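PDB 4MBQ: motility hub protein FimV from Pseudomonas aeruginosa, which acts as an inner membrane hub for type IV pilus assembly and twitching motility and regulates intracellular cyclic AMP through activation of the adenylate cyclase CyaB. Local coordinates for residues A19-L24 and L45-D50; L24-I29 and Q53-E58. One frame throughout, in Å; residues are numbered along the deposited sequence.

Contact 1 of 2, residues A19-L24 and L45-D50; sequences ATKLDL and LAEGND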
loop_
_atom_site.group_PDB
_atom_site.type_symbol
_atom_site.label_atom_id
_atom_site.label_comp_id
_atom_site.label_asym_id
_atom_site.label_seq_id
_atom_site.Cartn_x
_atom_site.Cartn_y
_atom_site.Cartn_z
ATOM N N ALA B 19 -12.070 -3.912 -1.726
ATOM C CA ALA B 19 -11.128 -4.837 -1.106
ATOM C C ALA B 19 -9.712 -4.270 -1.149
ATOM O O ALA B 19 -8.966 -4.360 -0.174
ATOM C CB ALA B 19 -11.184 -6.190 -1.796
ATOM N N THR B 20 -9.352 -3.681 -2.285
ATOM C CA THR B 20 -8.048 -3.049 -2.447
ATOM C C THR B 20 -7.894 -1.873 -1.493
ATOM O O THR B 20 -6.850 -1.701 -0.861
ATOM C CB THR B 20 -7.838 -2.545 -3.886
ATOM O OG1 THR B 20 -7.984 -3.634 -4.805
ATOM C CG2 THR B 20 -6.450 -1.937 -4.041
ATOM N N LYS B 21 -8.942 -1.064 -1.389
ATOM C CA LYS B 21 -8.909 0.108 -0.526
ATOM C C LYS B 21 -8.832 -0.274 0.949
ATOM O O LYS B 21 -8.228 0.438 1.747
ATOM C CB LYS B 21 -10.109 1.021 -0.808
ATOM C CG LYS B 21 -10.003 1.745 -2.147
ATOM C CD LYS B 21 -11.238 2.574 -2.460
ATOM C CE LYS B 21 -11.060 3.318 -3.782
ATOM N NZ LYS B 21 -12.265 4.097 -4.164
ATOM N N LEU B 22 -9.435 -1.403 1.305
ATOM C CA LEU B 22 -9.371 -1.897 2.676
ATOM C C LEU B 22 -7.936 -2.244 3.060
ATOM O O LEU B 22 -7.489 -1.947 4.168
ATOM C CB LEU B 22 -10.280 -3.114 2.859
ATOM C CG LEU B 22 -11.759 -2.809 3.108
ATOM C CD1 LEU B 22 -12.585 -4.088 3.126
ATOM C CD2 LEU B 22 -11.911 -2.055 4.416
ATOM N N ASP B 23 -7.214 -2.870 2.140
ATOM C CA ASP B 23 -5.814 -3.199 2.385
ATOM C C ASP B 23 -4.944 -1.945 2.409
ATOM O O ASP B 23 -3.994 -1.862 3.184
ATOM C CB ASP B 23 -5.302 -4.216 1.365
ATOM C CG ASP B 23 -5.680 -5.639 1.731
ATOM O OD1 ASP B 23 -5.469 -6.037 2.897
ATOM O OD2 ASP B 23 -6.199 -6.361 0.857
ATOM N N LEU B 24 -5.284 -0.967 1.574
ATOM C CA LEU B 24 -4.591 0.318 1.586
ATOM C C LEU B 24 -4.804 1.035 2.914
ATOM O O LEU B 24 -3.887 1.659 3.446
ATOM C CB LEU B 24 -5.060 1.211 0.434
ATOM C CG LEU B 24 -4.519 0.899 -0.960
ATOM C CD1 LEU B 24 -4.843 2.036 -1.916
ATOM C CD2 LEU B 24 -3.025 0.639 -0.910
ATOM N N LEU B 45 -16.907 2.508 2.767
ATOM C CA LEU B 45 -18.271 2.561 3.292
ATOM C C LEU B 45 -19.301 2.803 2.193
ATOM O O LEU B 45 -20.407 2.266 2.238
ATOM C CB LEU B 45 -18.395 3.656 4.352
ATOM C CG LEU B 45 -17.676 3.435 5.683
ATOM C CD1 LEU B 45 -17.876 4.638 6.589
ATOM C CD2 LEU B 45 -18.173 2.165 6.356
ATOM N N ALA B 46 -18.929 3.615 1.209
ATOM C CA ALA B 46 -19.830 3.959 0.117
ATOM C C ALA B 46 -19.791 2.941 -1.022
ATOM O O ALA B 46 -20.747 2.829 -1.790
ATOM C CB ALA B 46 -19.507 5.352 -0.410
ATOM N N GLU B 47 -18.695 2.198 -1.124
ATOM C CA GLU B 47 -18.469 1.342 -2.288
ATOM C C GLU B 47 -18.578 -0.152 -2.007
ATOM O O GLU B 47 -18.925 -0.931 -2.895
ATOM C CB GLU B 47 -17.098 1.640 -2.900
ATOM C CG GLU B 47 -16.952 3.051 -3.439
ATOM C CD GLU B 47 -15.531 3.370 -3.855
ATOM O OE1 GLU B 47 -14.659 2.486 -3.715
ATOM O OE2 GLU B 47 -15.287 4.504 -4.320
ATOM N N GLY B 48 -18.271 -0.553 -0.778
ATOM C CA GLY B 48 -18.135 -1.962 -0.462
ATOM C C GLY B 48 -19.430 -2.718 -0.256
ATOM O O GLY B 48 -20.502 -2.121 -0.155
ATOM N N ASN B 49 -19.332 -4.043 -0.201
ATOM C CA ASN B 49 -20.475 -4.863 0.174
ATOM C C ASN B 49 -20.653 -4.819 1.686
ATOM O O ASN B 49 -19.907 -4.124 2.377
ATOM C CB ASN B 49 -20.324 -6.303 -0.333
ATOM C CG ASN B 49 -19.058 -6.982 0.166
ATOM O OD1 ASN B 49 -18.610 -6.756 1.289
ATOM N ND2 ASN B 49 -18.475 -7.828 -0.677
ATOM N N ASP B 50 -21.630 -5.561 2.198
ATOM C CA ASP B 50 -21.927 -5.545 3.626
ATOM C C ASP B 50 -20.729 -5.970 4.476
ATOM O O ASP B 50 -20.462 -5.379 5.521
ATOM C CB ASP B 50 -23.147 -6.417 3.934
ATOM C CG ASP B 50 -24.445 -5.797 3.444
ATOM O OD1 ASP B 50 -24.385 -4.793 2.703
ATOM O OD2 ASP B 50 -25.526 -6.316 3.794
#
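Lys21 and Glu47 form a salt bridge at the surface, tying helix 15-30 to the C-terminal end of helix 34-47. The lysine is extended from CG to its ammonium group, and it meets the carboxylate of an equally extended glutamate, the two side chains crossing at about a right angle. Lys21 NZ lies 2.9 Å from Glu47 OE1, on the syn lone pair, the side facing the other oxygen. A second, weak hydrogen bond runs from Lys21 NZ to Glu47 OE2 at 3.1 Å, so the ammonium straddles the carboxylate unevenly. The aliphatic part follows: Lys21 CD sits 3.6 Å from Glu47 OE1.

A long, flexible lysine suits this place because its methylenes can rest on Ile40 and Val44 of helix 34-47 while its ammonium group reaches the carboxylate of Glu47 at the surface. Glu43 is a further salt-bridge partner of the same ammonium group, and two carboxylates from one helix would probably favour its charged form. Just beyond Glu47 the helix ends at Gly48, and Asn49 N-caps helix 50-62 by accepting a hydrogen bond from Gln52 N. The antiparallel pair of helices 15-30 and 34-47 is the helix-turn-helix arrangement typical of a tetratricopeptide repeat.

Contact 2 of 2, residues L24-I29 and Q53-E58; sequences LARAYI and QAEARE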
loop_
_atom_site.group_PDB
_atom_site.type_symbol
_atom_site.label_atom_id
_atom_site.label_comp_id
_atom_site.label_asym_id
_atom_site.label_seq_id
_atom_site.Cartn_x
_atom_site.Cartn_y
_atom_site.Cartn_z
ATOM N N LEU B 24 -5.284 -0.967 1.574
ATOM C CA LEU B 24 -4.591 0.318 1.586
ATOM C C LEU B 24 -4.804 1.035 2.914
ATOM O O LEU B 24 -3.887 1.659 3.446
ATOM C CB LEU B 24 -5.060 1.211 0.434
ATOM C CG LEU B 24 -4.519 0.899 -0.960
ATOM C CD1 LEU B 24 -4.843 2.036 -1.916
ATOM C CD2 LEU B 24 -3.025 0.639 -0.910
ATOM N N ALA B 25 -6.020 0.945 3.443
ATOM C CA ALA B 25 -6.333 1.559 4.726
ATOM C C ALA B 25 -5.517 0.914 5.838
ATOM O O ALA B 25 -5.000 1.604 6.716
ATOM C CB ALA B 25 -7.822 1.454 5.023
ATOM N N ARG B 26 -5.408 -0.411 5.794
ATOM C CA ARG B 26 -4.585 -1.147 6.747
ATOM C C ARG B 26 -3.129 -0.704 6.649
ATOM O O ARG B 26 -2.417 -0.651 7.653
ATOM C CB ARG B 26 -4.695 -2.658 6.512
ATOM C CG ARG B 26 -6.089 -3.231 6.754
ATOM C CD ARG B 26 -6.144 -4.734 6.493
ATOM N NE ARG B 26 -7.500 -5.256 6.643
ATOM C CZ ARG B 26 -8.246 -5.721 5.644
ATOM N NH1 ARG B 26 -7.764 -5.751 4.409
ATOM N NH2 ARG B 26 -9.472 -6.169 5.882
ATOM N N ALA B 27 -2.695 -0.381 5.435
ATOM C CA ALA B 27 -1.335 0.095 5.209
ATOM C C ALA B 27 -1.116 1.455 5.866
ATOM O O ALA B 27 -0.074 1.694 6.480
ATOM C CB ALA B 27 -1.040 0.166 3.722
ATOM N N TYR B 28 -2.105 2.338 5.738
ATOM C CA TYR B 28 -2.037 3.665 6.346
ATOM C C TYR B 28 -1.991 3.585 7.866
ATOM O O TYR B 28 -1.283 4.352 8.519
ATOM C CB TYR B 28 -3.224 4.529 5.906
ATOM C CG TYR B 28 -2.970 5.345 4.658
ATOM C CD1 TYR B 28 -2.456 6.632 4.741
ATOM C CD2 TYR B 28 -3.246 4.832 3.398
ATOM C CE1 TYR B 28 -2.222 7.384 3.604
ATOM C CE2 TYR B 28 -3.014 5.576 2.255
ATOM C CZ TYR B 28 -2.504 6.851 2.365
ATOM O OH TYR B 28 -2.275 7.592 1.229
ATOM N N ILE B 29 -2.754 2.654 8.426
ATOM C CA ILE B 29 -2.786 2.458 9.868
ATOM C C ILE B 29 -1.422 1.998 10.373
ATOM O O ILE B 29 -0.914 2.508 11.370
ATOM C CB ILE B 29 -3.868 1.439 10.270
ATOM C CG1 ILE B 29 -5.254 1.975 9.906
ATOM C CG2 ILE B 29 -3.799 1.144 11.759
ATOM C CD1 ILE B 29 -6.380 1.018 10.225
ATOM N N GLN B 53 -18.017 -3.155 4.238
ATOM C CA GLN B 53 -18.501 -2.043 5.048
ATOM C C GLN B 53 -18.302 -2.338 6.526
ATOM O O GLN B 53 -17.855 -1.479 7.286
ATOM C CB GLN B 53 -19.987 -1.782 4.781
ATOM C CG GLN B 53 -20.287 -1.080 3.468
ATOM C CD GLN B 53 -21.771 -0.817 3.285
ATOM O OE1 GLN B 53 -22.564 -1.747 3.135
ATOM N NE2 GLN B 53 -22.154 0.453 3.306
ATOM N N ALA B 54 -18.640 -3.560 6.928
ATOM C CA ALA B 54 -18.511 -3.970 8.320
ATOM C C ALA B 54 -17.061 -3.876 8.785
ATOM O O ALA B 54 -16.787 -3.424 9.899
ATOM C CB ALA B 54 -19.048 -5.382 8.513
ATOM N N GLU B 55 -16.138 -4.292 7.924
ATOM C CA GLU B 55 -14.717 -4.211 8.235
ATOM C C GLU B 55 -14.244 -2.766 8.343
ATOM O O GLU B 55 -13.434 -2.431 9.211
ATOM C CB GLU B 55 -13.889 -4.961 7.186
ATOM C CG GLU B 55 -12.382 -4.712 7.261
ATOM C CD GLU B 55 -11.707 -5.379 8.456
ATOM O OE1 GLU B 55 -12.406 -5.799 9.402
ATOM O OE2 GLU B 55 -10.463 -5.488 8.444
ATOM N N ALA B 56 -14.753 -1.915 7.454
ATOM C CA ALA B 56 -14.410 -0.498 7.469
ATOM C C ALA B 56 -14.847 0.130 8.783
ATOM O O ALA B 56 -14.098 0.889 9.400
ATOM C CB ALA B 56 -15.058 0.220 6.293
ATOM N N ARG B 57 -16.064 -0.198 9.206
ATOM C CA ARG B 57 -16.596 0.293 10.470
ATOM C C ARG B 57 -15.740 -0.178 11.640
ATOM O O ARG B 57 -15.442 0.595 12.550
ATOM C CB ARG B 57 -18.047 -0.161 10.654
ATOM C CG ARG B 57 -18.996 0.383 9.594
ATOM C CD ARG B 57 -20.416 -0.120 9.792
ATOM N NE ARG B 57 -21.322 0.424 8.785
ATOM C CZ ARG B 57 -22.063 -0.315 7.965
ATOM N NH1 ARG B 57 -22.018 -1.638 8.035
ATOM N NH2 ARG B 57 -22.856 0.272 7.078
ATOM N N GLU B 58 -15.347 -1.448 11.605
ATOM C CA GLU B 58 -14.508 -2.022 12.652
ATOM C C GLU B 58 -13.170 -1.294 12.725
ATOM O O GLU B 58 -12.699 -0.949 13.808
ATOM C CB GLU B 58 -14.280 -3.516 12.405
#
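With CG beside the backbone N (chi1 -64°) and the chain fully extended as far as NE, Arg26 sends its guanidinium back along helix 15-30 and out toward helix 50-62. Glu55 comes to meet it by another route: its CG stands anti to the backbone N (chi1 169°), and a bend at chi2 (72°) folds the carboxylate over. The two side chains meet at about a right angle, joining the first and third helices of the chain.

One hydrogen bond, which is also a salt bridge, carries the contact. Arg26 NH2 donates to Glu55 OE2 over 2.8 Å, and the bond is fairly straight. From the arginine's side the oxygen lies at the edge of the guanidinium, near its plane, where an N-H can point directly at it. From the glutamate's side the nitrogen comes in tilted out of the carboxylate plane, from above it. This unequal approach goes with the tilt between the two flat groups and differs from the coplanar, two-bonded pairing of which these groups are capable. Arg26 NE is 3.5 Å from the same oxygen, and Glu55 CG approaches Arg26 NH2 at 3.5 Å.

Arginine suits this place because its separate nitrogens can serve different partners: NH1 forms a salt bridge with Asp23 one turn earlier on its own helix, while NH2 reaches across to Glu55. The guanidinium is thus held from two directions, which should restrict its rotation. Arg26 also packs on Asp23 of the second subunit, so this residue takes part in the contact with that subunit. Two carboxylates around one guanidinium imply a small charge network in which the arginine's positive charge is probably balanced by acids from both helices.

Overall arrangement
Contacts 1 and 2 lie with their centres about 8 Å apart; their ranges overlap at Leu24, and helix 15-30 serves both, through Lys21 in one and Arg26 in the other. Along the chain their segments alternate: 19-24, 24-29, 45-50, then 53-58. Contact 1 links the first helix to the end of helix 34-47, and contact 2 links it to helix 50-62, which follows directly. The two also touch through that connection, where Leu45 O and Gln53 NE2 are 2.7 Å apart, a probable hydrogen bond, and Leu45 packs on Ala56. Together they tie helix 15-30 at the surface to both other helices of this C-terminal tetratricopeptide-repeat piece of FimV, and residues of both segments on helix 15-30 meet the second subunit.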